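Local coordinates for Sts-2 protein (Mus musculus, PDB 3D4I) that is an acid-dependent phosphatase in this histidine phosphatase (PGM-like) domain, and as a whole protein probably interferes with CBL-mediated down-regulation of activated receptors such as the T-cell receptor, at residues Gly38-Leu51 against Ile58-Ile72. Residues are numbered along the deposited sequence; the frame is centred on the assembly and turned at random. Where two conformers were deposited one is given.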
ATOM      1  N   GLY A  38      19.973  20.703   4.431  1.00 30.00           N
ATOM      2  CA  GLY A  38      18.792  20.782   5.295  1.00 28.20           C
ATOM      3  C   GLY A  38      17.442  20.624   4.620  1.00 27.13           C
ATOM      4  O   GLY A  38      16.402  20.921   5.210  1.00 26.58           O
ATOM      5  N   LYS A  39      17.447  20.155   3.380  1.00 25.58           N
ATOM      6  CA  LYS A  39      16.210  20.023   2.631  1.00 24.81           C
ATOM      7  C   LYS A  39      15.699  18.582   2.679  1.00 23.56           C
ATOM      8  O   LYS A  39      16.488  17.640   2.834  1.00 22.17           O
ATOM      9  CB  LYS A  39      16.431  20.435   1.178  1.00 25.05           C
ATOM     10  CG  LYS A  39      16.844  21.913   0.991  1.00 28.17           C
ATOM     11  CD  LYS A  39      15.648  22.888   1.014  1.00 31.95           C
ATOM     12  CE  LYS A  39      14.722  22.742  -0.219  1.00 35.13           C
ATOM     13  NZ  LYS A  39      13.850  23.967  -0.452  1.00 34.09           N
ATOM     14  N   TYR A  40      14.387  18.426   2.527  1.00 22.36           N
ATOM     15  CA  TYR A  40      13.777  17.090   2.470  1.00 21.61           C
ATOM     16  C   TYR A  40      14.052  16.400   1.128  1.00 21.83           C
ATOM     17  O   TYR A  40      13.933  17.012   0.079  1.00 21.66           O
ATOM     18  CB  TYR A  40      12.273  17.168   2.722  1.00 21.26           C
ATOM     19  CG  TYR A  40      11.538  15.825   2.623  1.00 19.36           C
ATOM     20  CD1 TYR A  40      11.623  14.893   3.652  1.00 17.60           C
ATOM     21  CD2 TYR A  40      10.750  15.511   1.509  1.00 20.08           C
ATOM     22  CE1 TYR A  40      10.973  13.677   3.574  1.00 17.26           C
ATOM     23  CE2 TYR A  40      10.082  14.269   1.420  1.00 17.99           C
ATOM     24  CZ  TYR A  40      10.207  13.376   2.463  1.00 18.05           C
ATOM     25  OH  TYR A  40       9.558  12.168   2.422  1.00 19.74           O
ATOM     26  N   TYR A  41      14.409  15.121   1.168  1.00 21.15           N
ATOM     27  CA  TYR A  41      14.420  14.309  -0.047  1.00 21.44           C
ATOM     28  C   TYR A  41      13.992  12.886   0.309  1.00 21.11           C
ATOM     29  O   TYR A  41      13.894  12.563   1.500  1.00 20.63           O
ATOM     30  CB  TYR A  41      15.805  14.365  -0.707  1.00 21.44           C
ATOM     31  CG  TYR A  41      16.838  13.418  -0.128  1.00 22.62           C
ATOM     32  CD1 TYR A  41      17.422  13.647   1.116  1.00 22.89           C
ATOM     33  CD2 TYR A  41      17.241  12.299  -0.854  1.00 24.60           C
ATOM     34  CE1 TYR A  41      18.388  12.769   1.630  1.00 23.77           C
ATOM     35  CE2 TYR A  41      18.190  11.430  -0.365  1.00 23.42           C
ATOM     36  CZ  TYR A  41      18.745  11.653   0.874  1.00 23.69           C
ATOM     37  OH  TYR A  41      19.693  10.762   1.304  1.00 23.36           O
ATOM     38  N   ARG A  42      13.720  12.044  -0.690  1.00 20.65           N
ATOM     39  CA  ARG A  42      13.253  10.680  -0.420  1.00 20.97           C
ATOM     40  C   ARG A  42      14.373   9.698  -0.679  1.00 20.75           C
ATOM     41  O   ARG A  42      14.699   9.442  -1.829  1.00 20.81           O
ATOM     42  CB  ARG A  42      12.056  10.283  -1.304  1.00 20.65           C
ATOM     43  CG  ARG A  42      10.833  11.161  -1.274  1.00 21.56           C
ATOM     44  CD  ARG A  42       9.884  10.832  -2.476  1.00 21.51           C
ATOM     45  NE  ARG A  42       9.105   9.600  -2.293  1.00 24.37           N
ATOM     46  CZ  ARG A  42       8.405   8.991  -3.249  1.00 23.37           C
ATOM     47  NH1 ARG A  42       8.381   9.469  -4.488  1.00 26.22           N
ATOM     48  NH2 ARG A  42       7.738   7.893  -2.989  1.00 22.44           N
ATOM     49  N   PRO A  43      14.978   9.143   0.381  1.00 19.82           N
ATOM     50  CA  PRO A  43      15.988   8.121   0.162  1.00 19.49           C
ATOM     51  C   PRO A  43      15.400   6.720  -0.143  1.00 19.09           C
ATOM     52  O   PRO A  43      16.158   5.815  -0.473  1.00 18.19           O
ATOM     53  CB  PRO A  43      16.756   8.096   1.495  1.00 19.71           C
ATOM     54  CG  PRO A  43      15.777   8.596   2.499  1.00 19.87           C
ATOM     55  CD  PRO A  43      14.793   9.469   1.808  1.00 20.19           C
ATOM     56  N   ASP A  44      14.074   6.570  -0.040  1.00 17.67           N
ATOM     57  CA  ASP A  44      13.376   5.292  -0.286  1.00 17.11           C
ATOM     58  C   ASP A  44      11.970   5.698  -0.702  1.00 16.43           C
ATOM     59  O   ASP A  44      11.486   6.738  -0.284  1.00 16.27           O
ATOM     60  CB  ASP A  44      13.372   4.458   1.005  1.00 17.07           C
ATOM     61  CG  ASP A  44      12.702   3.081   0.868  1.00 19.02           C
ATOM     62  OD1 ASP A  44      11.448   2.983   0.743  1.00 15.98           O
ATOM     63  OD2 ASP A  44      13.432   2.072   1.002  1.00 19.76           O
ATOM     64  N   LEU A  45      11.319   4.907  -1.545  1.00 15.17           N
ATOM     65  CA  LEU A  45      10.035   5.326  -2.073  1.00 14.37           C
ATOM     66  C   LEU A  45       8.952   5.316  -1.012  1.00 14.51           C
ATOM     67  O   LEU A  45       7.884   5.884  -1.232  1.00 14.74           O
ATOM     68  CB  LEU A  45       9.596   4.483  -3.278  1.00 14.92           C
ATOM     69  CG  LEU A  45      10.570   4.417  -4.463  1.00 15.00           C
ATOM     70  CD1 LEU A  45       9.913   3.656  -5.583  1.00 14.93           C
ATOM     71  CD2 LEU A  45      10.921   5.840  -4.959  1.00 13.34           C
ATOM     72  N   ASN A  46       9.211   4.702   0.138  1.00 13.92           N
ATOM     73  CA  ASN A  46       8.187   4.707   1.198  1.00 15.07           C
ATOM     74  C   ASN A  46       8.199   5.976   2.044  1.00 15.47           C
ATOM     75  O   ASN A  46       7.309   6.155   2.875  1.00 15.24           O
ATOM     76  CB  ASN A  46       8.301   3.465   2.084  1.00 14.72           C
ATOM     77  CG  ASN A  46       7.002   3.117   2.805  1.00 15.60           C
ATOM     78  OD1 ASN A  46       5.918   3.256   2.261  1.00 13.87           O
ATOM     79  ND2 ASN A  46       7.129   2.621   4.043  1.00 11.75           N
ATOM     80  N   PHE A  47       9.214   6.838   1.867  1.00 16.20           N
ATOM     81  CA  PHE A  47       9.121   8.227   2.352  1.00 16.23           C
ATOM     82  C   PHE A  47       8.146   8.952   1.453  1.00 17.08           C
ATOM     83  O   PHE A  47       8.141   8.690   0.250  1.00 16.14           O
ATOM     84  CB  PHE A  47      10.485   8.949   2.333  1.00 15.38           C
ATOM     85  CG  PHE A  47      11.431   8.505   3.418  1.00 16.81           C
ATOM     86  CD1 PHE A  47      12.149   7.322   3.298  1.00 17.65           C
ATOM     87  CD2 PHE A  47      11.615   9.278   4.560  1.00 18.79           C
ATOM     88  CE1 PHE A  47      13.080   6.911   4.314  1.00 18.07           C
ATOM     89  CE2 PHE A  47      12.491   8.874   5.564  1.00 17.33           C
ATOM     90  CZ  PHE A  47      13.243   7.707   5.435  1.00 17.47           C
ATOM     91  N   PRO A  48       7.288   9.837   2.023  1.00 17.42           N
ATOM     92  CA  PRO A  48       6.294  10.513   1.176  1.00 19.13           C
ATOM     93  C   PRO A  48       6.921  11.520   0.202  1.00 21.14           C
ATOM     94  O   PRO A  48       8.044  11.978   0.418  1.00 20.41           O
ATOM     95  CB  PRO A  48       5.374  11.226   2.194  1.00 19.54           C
ATOM     96  CG  PRO A  48       6.244  11.375   3.468  1.00 17.13           C
ATOM     97  CD  PRO A  48       7.193  10.222   3.444  1.00 17.55           C
ATOM     98  N   ARG A  49       6.183  11.862  -0.846  1.00 24.15           N
ATOM     99  CA  ARG A  49       6.654  12.784  -1.886  1.00 27.19           C
ATOM    100  C   ARG A  49       7.083  14.119  -1.310  1.00 27.59           C
ATOM    101  O   ARG A  49       8.047  14.720  -1.768  1.00 28.14           O
ATOM    102  CB  ARG A  49       5.570  12.968  -2.973  1.00 27.14           C
ATOM    103  CG  ARG A  49       5.907  12.338  -4.334  1.00 28.45           C
ATOM    104  CD  ARG A  49       4.656  12.280  -5.231  1.00 30.24           C
ATOM    105  NE  ARG A  49       4.898  12.635  -6.632  1.00 35.31           N
ATOM    106  CZ  ARG A  49       3.922  12.864  -7.519  1.00 39.22           C
ATOM    107  NH1 ARG A  49       2.644  12.771  -7.148  1.00 40.43           N
ATOM    108  NH2 ARG A  49       4.210  13.201  -8.779  1.00 40.47           N
ATOM    109  N   SER A  50       6.377  14.572  -0.279  1.00 28.82           N
ATOM    110  CA  SER A  50       6.672  15.853   0.354  1.00 29.97           C
ATOM    111  C   SER A  50       6.258  15.851   1.816  1.00 30.08           C
ATOM    112  O   SER A  50       5.492  14.984   2.251  1.00 30.11           O
ATOM    113  CB  SER A  50       5.943  16.991  -0.376  1.00 30.47           C
ATOM    114  OG  SER A  50       4.548  16.924  -0.130  1.00 30.97           O
ATOM    115  N   LEU A  51       6.801  16.808   2.559  1.00 30.27           N
ATOM    116  CA  LEU A  51       6.341  17.149   3.898  1.00 30.64           C
ATOM    117  C   LEU A  51       5.588  18.487   3.865  1.00 32.15           C
ATOM    118  O   LEU A  51       5.942  19.379   3.065  1.00 31.94           O
ATOM    119  CB  LEU A  51       7.510  17.244   4.878  1.00 30.29           C
ATOM    120  CG  LEU A  51       8.412  16.021   5.054  1.00 28.66           C
ATOM    121  CD1 LEU A  51       9.547  16.315   6.046  1.00 28.44           C
ATOM    122  CD2 LEU A  51       7.590  14.821   5.502  1.00 28.03           C
ATOM    123  N   ILE A  58      11.988  21.781   8.837  1.00 44.31           N
ATOM    124  CA  ILE A  58      11.936  20.310   8.855  1.00 43.51           C
ATOM    125  C   ILE A  58      12.087  19.676  10.253  1.00 42.66           C
ATOM    126  O   ILE A  58      11.617  18.561  10.484  1.00 41.81           O
ATOM    127  CB  ILE A  58      13.034  19.742   7.890  1.00 43.76           C
ATOM    128  CG1 ILE A  58      12.704  18.336   7.397  1.00 43.75           C
ATOM    129  CG2 ILE A  58      14.441  19.832   8.518  1.00 43.99           C
ATOM    130  CD1 ILE A  58      13.675  17.823   6.331  1.00 43.61           C
ATOM    131  N   LYS A  59      12.739  20.389  11.172  1.00 41.79           N
ATOM    132  CA  LYS A  59      13.109  19.826  12.478  1.00 41.73           C
ATOM    133  C   LYS A  59      11.945  19.457  13.408  1.00 40.87           C
ATOM    134  O   LYS A  59      12.113  18.627  14.298  1.00 40.71           O
ATOM    135  CB  LYS A  59      14.107  20.737  13.215  1.00 41.73           C
ATOM    136  CG  LYS A  59      15.547  20.231  13.205  1.00 42.54           C
ATOM    137  CD  LYS A  59      16.422  21.025  14.186  1.00 43.02           C
ATOM    138  CE  LYS A  59      17.404  20.132  14.953  1.00 44.46           C
ATOM    139  NZ  LYS A  59      16.721  19.329  16.021  1.00 45.45           N
ATOM    140  N   ASP A  60      10.776  20.062  13.207  1.00 40.30           N
ATOM    141  CA  ASP A  60       9.619  19.790  14.071  1.00 39.41           C
ATOM    142  C   ASP A  60       8.938  18.440  13.816  1.00 37.99           C
ATOM    143  O   ASP A  60       8.154  17.962  14.643  1.00 38.35           O
ATOM    144  CB  ASP A  60       8.603  20.930  13.970  1.00 40.40           C
ATOM    145  CG  ASP A  60       9.070  22.206  14.659  1.00 42.55           C
ATOM    146  OD1 ASP A  60      10.111  22.191  15.359  1.00 44.02           O
ATOM    147  OD2 ASP A  60       8.381  23.241  14.490  1.00 45.38           O
ATOM    148  N   PHE A  61       9.241  17.819  12.676  1.00 35.78           N
ATOM    149  CA  PHE A  61       8.732  16.485  12.360  1.00 33.77           C
ATOM    150  C   PHE A  61       9.347  15.393  13.235  1.00 33.13           C
ATOM    151  O   PHE A  61       8.804  14.292  13.332  1.00 33.03           O
ATOM    152  CB  PHE A  61       8.954  16.170  10.888  1.00 32.59           C
ATOM    153  CG  PHE A  61       8.125  17.004   9.959  1.00 32.01           C
ATOM    154  CD1 PHE A  61       6.804  16.655   9.672  1.00 29.53           C
ATOM    155  CD2 PHE A  61       8.670  18.136   9.349  1.00 29.32           C
ATOM    156  CE1 PHE A  61       6.042  17.426   8.806  1.00 28.57           C
ATOM    157  CE2 PHE A  61       7.904  18.913   8.466  1.00 28.83           C
ATOM    158  CZ  PHE A  61       6.600  18.561   8.192  1.00 29.32           C
ATOM    159  N   GLU A  62      10.469  15.723  13.874  1.00 32.93           N
ATOM    160  CA  GLU A  62      11.178  14.853  14.829  1.00 32.28           C
ATOM    161  C   GLU A  62      10.183  13.963  15.592  1.00 31.73           C
ATOM    162  O   GLU A  62      10.254  12.737  15.508  1.00 32.37           O
ATOM    163  CB  GLU A  62      12.035  15.727  15.785  1.00 32.49           C
ATOM    164  CG  GLU A  62      12.488  15.050  17.084  0.50 32.78           C
ATOM    165  CD  GLU A  62      13.268  15.971  18.021  0.50 32.85           C
ATOM    166  OE1 GLU A  62      12.936  17.172  18.141  0.50 32.87           O
ATOM    167  OE2 GLU A  62      14.213  15.477  18.669  0.50 33.37           O
ATOM    168  N   ASN A  63       9.229  14.586  16.282  1.00 30.53           N
ATOM    169  CA  ASN A  63       8.291  13.875  17.174  1.00 29.87           C
ATOM    170  C   ASN A  63       6.877  13.724  16.634  1.00 28.30           C
ATOM    171  O   ASN A  63       5.966  13.300  17.369  1.00 28.52           O
ATOM    172  CB  ASN A  63       8.222  14.585  18.536  1.00 30.32           C
ATOM    173  CG  ASN A  63       9.536  14.515  19.292  1.00 31.99           C
ATOM    174  OD1 ASN A  63      10.217  13.475  19.300  1.00 35.24           O
ATOM    175  ND2 ASN A  63       9.907  15.621  19.919  1.00 33.08           N
ATOM    176  N   ASP A  64       6.694  14.077  15.366  1.00 25.46           N
ATOM    177  CA  ASP A  64       5.367  14.152  14.763  1.00 24.49           C
ATOM    178  C   ASP A  64       5.501  13.677  13.326  1.00 22.74           C
ATOM    179  O   ASP A  64       5.320  14.441  12.396  1.00 23.00           O
ATOM    180  CB  ASP A  64       4.826  15.589  14.843  1.00 23.95           C
ATOM    181  CG  ASP A  64       3.371  15.712  14.375  1.00 25.26           C
ATOM    182  OD1 ASP A  64       2.559  14.759  14.556  1.00 22.87           O
ATOM    183  OD2 ASP A  64       3.042  16.774  13.823  1.00 22.26           O
ATOM    184  N   PRO A  65       5.846  12.394  13.150  1.00 22.18           N
ATOM    185  CA  PRO A  65       6.187  11.901  11.815  1.00 21.33           C
ATOM    186  C   PRO A  65       4.976  11.722  10.880  1.00 20.36           C
ATOM    187  O   PRO A  65       3.854  11.478  11.360  1.00 21.45           O
ATOM    188  CB  PRO A  65       6.894  10.578  12.109  1.00 21.26           C
ATOM    189  CG  PRO A  65       6.210  10.096  13.391  1.00 24.02           C
ATOM    190  CD  PRO A  65       5.980  11.350  14.187  1.00 21.43           C
ATOM    191  N   PRO A  66       5.193  11.858   9.559  1.00 18.54           N
ATOM    192  CA  PRO A  66       4.134  11.673   8.588  1.00 17.48           C
ATOM    193  C   PRO A  66       3.837  10.212   8.304  1.00 16.43           C
ATOM    194  O   PRO A  66       4.585   9.318   8.715  1.00 15.43           O
ATOM    195  CB  PRO A  66       4.710  12.330   7.336  1.00 18.02           C
ATOM    196  CG  PRO A  66       6.175  12.058   7.432  1.00 18.54           C
ATOM    197  CD  PRO A  66       6.462  12.249   8.899  1.00 18.87           C
ATOM    198  N   LEU A  67       2.748   9.971   7.589  1.00 15.35           N
ATOM    199  CA  LEU A  67       2.477   8.643   7.079  1.00 14.07           C
ATOM    200  C   LEU A  67       3.549   8.310   6.051  1.00 14.05           C
ATOM    201  O   LEU A  67       3.996   9.181   5.330  1.00 14.12           O
ATOM    202  CB  LEU A  67       1.129   8.643   6.358  1.00 14.61           C
ATOM    203  CG  LEU A  67      -0.110   8.772   7.241  1.00 14.46           C
ATOM    204  CD1 LEU A  67      -1.353   8.767   6.353  1.00 13.93           C
ATOM    205  CD2 LEU A  67      -0.134   7.660   8.227  1.00 13.98           C
ATOM    206  N   SER A  68       3.939   7.056   5.977  1.00 12.91           N
ATOM    207  CA  SER A  68       4.744   6.558   4.849  1.00 12.86           C
ATOM    208  C   SER A  68       3.880   6.478   3.615  1.00 13.11           C
ATOM    209  O   SER A  68       2.645   6.616   3.702  1.00 13.71           O
ATOM    210  CB  SER A  68       5.270   5.169   5.177  1.00 12.67           C
ATOM    211  OG  SER A  68       4.167   4.264   5.303  1.00 13.29           O
ATOM    212  N   SER A  69       4.499   6.240   2.458  1.00 12.53           N
ATOM    213  CA  SER A  69       3.734   5.985   1.232  1.00 12.75           C
ATOM    214  C   SER A  69       2.744   4.818   1.415  1.00 12.89           C
ATOM    215  O   SER A  69       1.605   4.868   0.940  1.00 12.17           O
ATOM    216  CB  SER A  69       4.705   5.669   0.091  1.00 12.53           C
ATOM    217  OG  SER A  69       5.538   6.812  -0.134  1.00 16.38           O
ATOM    218  N   CYS A  70       3.178   3.783   2.123  1.00 13.39           N
ATOM    219  CA  CYS A  70       2.311   2.625   2.393  1.00 13.62           C
ATOM    220  C   CYS A  70       1.147   3.021   3.335  1.00 14.30           C
ATOM    221  O   CYS A  70       0.015   2.597   3.124  1.00 15.06           O
ATOM    222  CB  CYS A  70       3.130   1.493   3.003  1.00 14.22           C
ATOM    223  SG  CYS A  70       2.199  -0.035   3.252  1.00 16.25           S
ATOM    224  N   GLY A  71       1.416   3.855   4.342  1.00 13.55           N
ATOM    225  CA  GLY A  71       0.331   4.363   5.224  1.00 13.90           C
ATOM    226  C   GLY A  71      -0.734   5.132   4.448  1.00 14.13           C
ATOM    227  O   GLY A  71      -1.938   5.023   4.724  1.00 14.30           O
ATOM    228  N   ILE A  72      -0.288   5.943   3.497  1.00 13.61           N
ATOM    229  CA  ILE A  72      -1.209   6.678   2.611  1.00 13.95           C
ATOM    230  C   ILE A  72      -2.054   5.710   1.804  1.00 13.86           C
ATOM    231  O   ILE A  72      -3.261   5.913   1.678  1.00 13.83           O
ATOM    232  CB  ILE A  72      -0.442   7.641   1.645  1.00 13.58           C
ATOM    233  CG1 ILE A  72       0.254   8.759   2.446  1.00 12.71           C
ATOM    234  CG2 ILE A  72      -1.393   8.236   0.595  1.00 14.74           C
ATOM    235  CD1 ILE A  72       1.386   9.513   1.640  1.00 15.09           C
TER
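The type I turn Asp44-Phe47 meets the first turn of helix 69-85, Asn46 and Ser69 lying 4.6 Å apart between CA atoms, and Ser69 N donates to Asn46 O (2.8 Å, 164°). In this histidine phosphatase fold the N-terminus of helix 69-85 is capped locally by Ser68, whose OG accepts from Gly71 N, and the loop adds acceptors for the next two N-H groups: besides the bond to Ser69 N, Asn46 OD1 takes Cys70 N at 2.8 Å, in the plane of its amide C=O. With CG anti to the backbone N (chi1 -157°), the Asn46 amide reaches the helix start, where the backbone O of the same residue also binds. Asn46 ND2 and Ser68 OG both hydrogen-bond Glu19 OE1. With an alanine in place of Asn46, Cys70 N would probably lose its acceptor and Glu19 OE1 one of its two donors. Ser69 OG donates to Leu45 O (2.8 Å), which also accepts Arg42 NH2, while Arg42 NE holds Phe47 O; Leu45 also packs on Ala81 of the second subunit. Further along, contacts turn apolar. Pro48 CG meets Pro66 CG, the two side chains crossing at about a right angle, and Leu51 CD2 reaches the same Pro66 CG at 3.7 Å. Ile58 CD1 comes to the edge of the Tyr40 ring. Leu51 CD1 lies over one face of the Phe61 ring, a CH-pi contact 4.0 Å from the centroid and 18° off the normal.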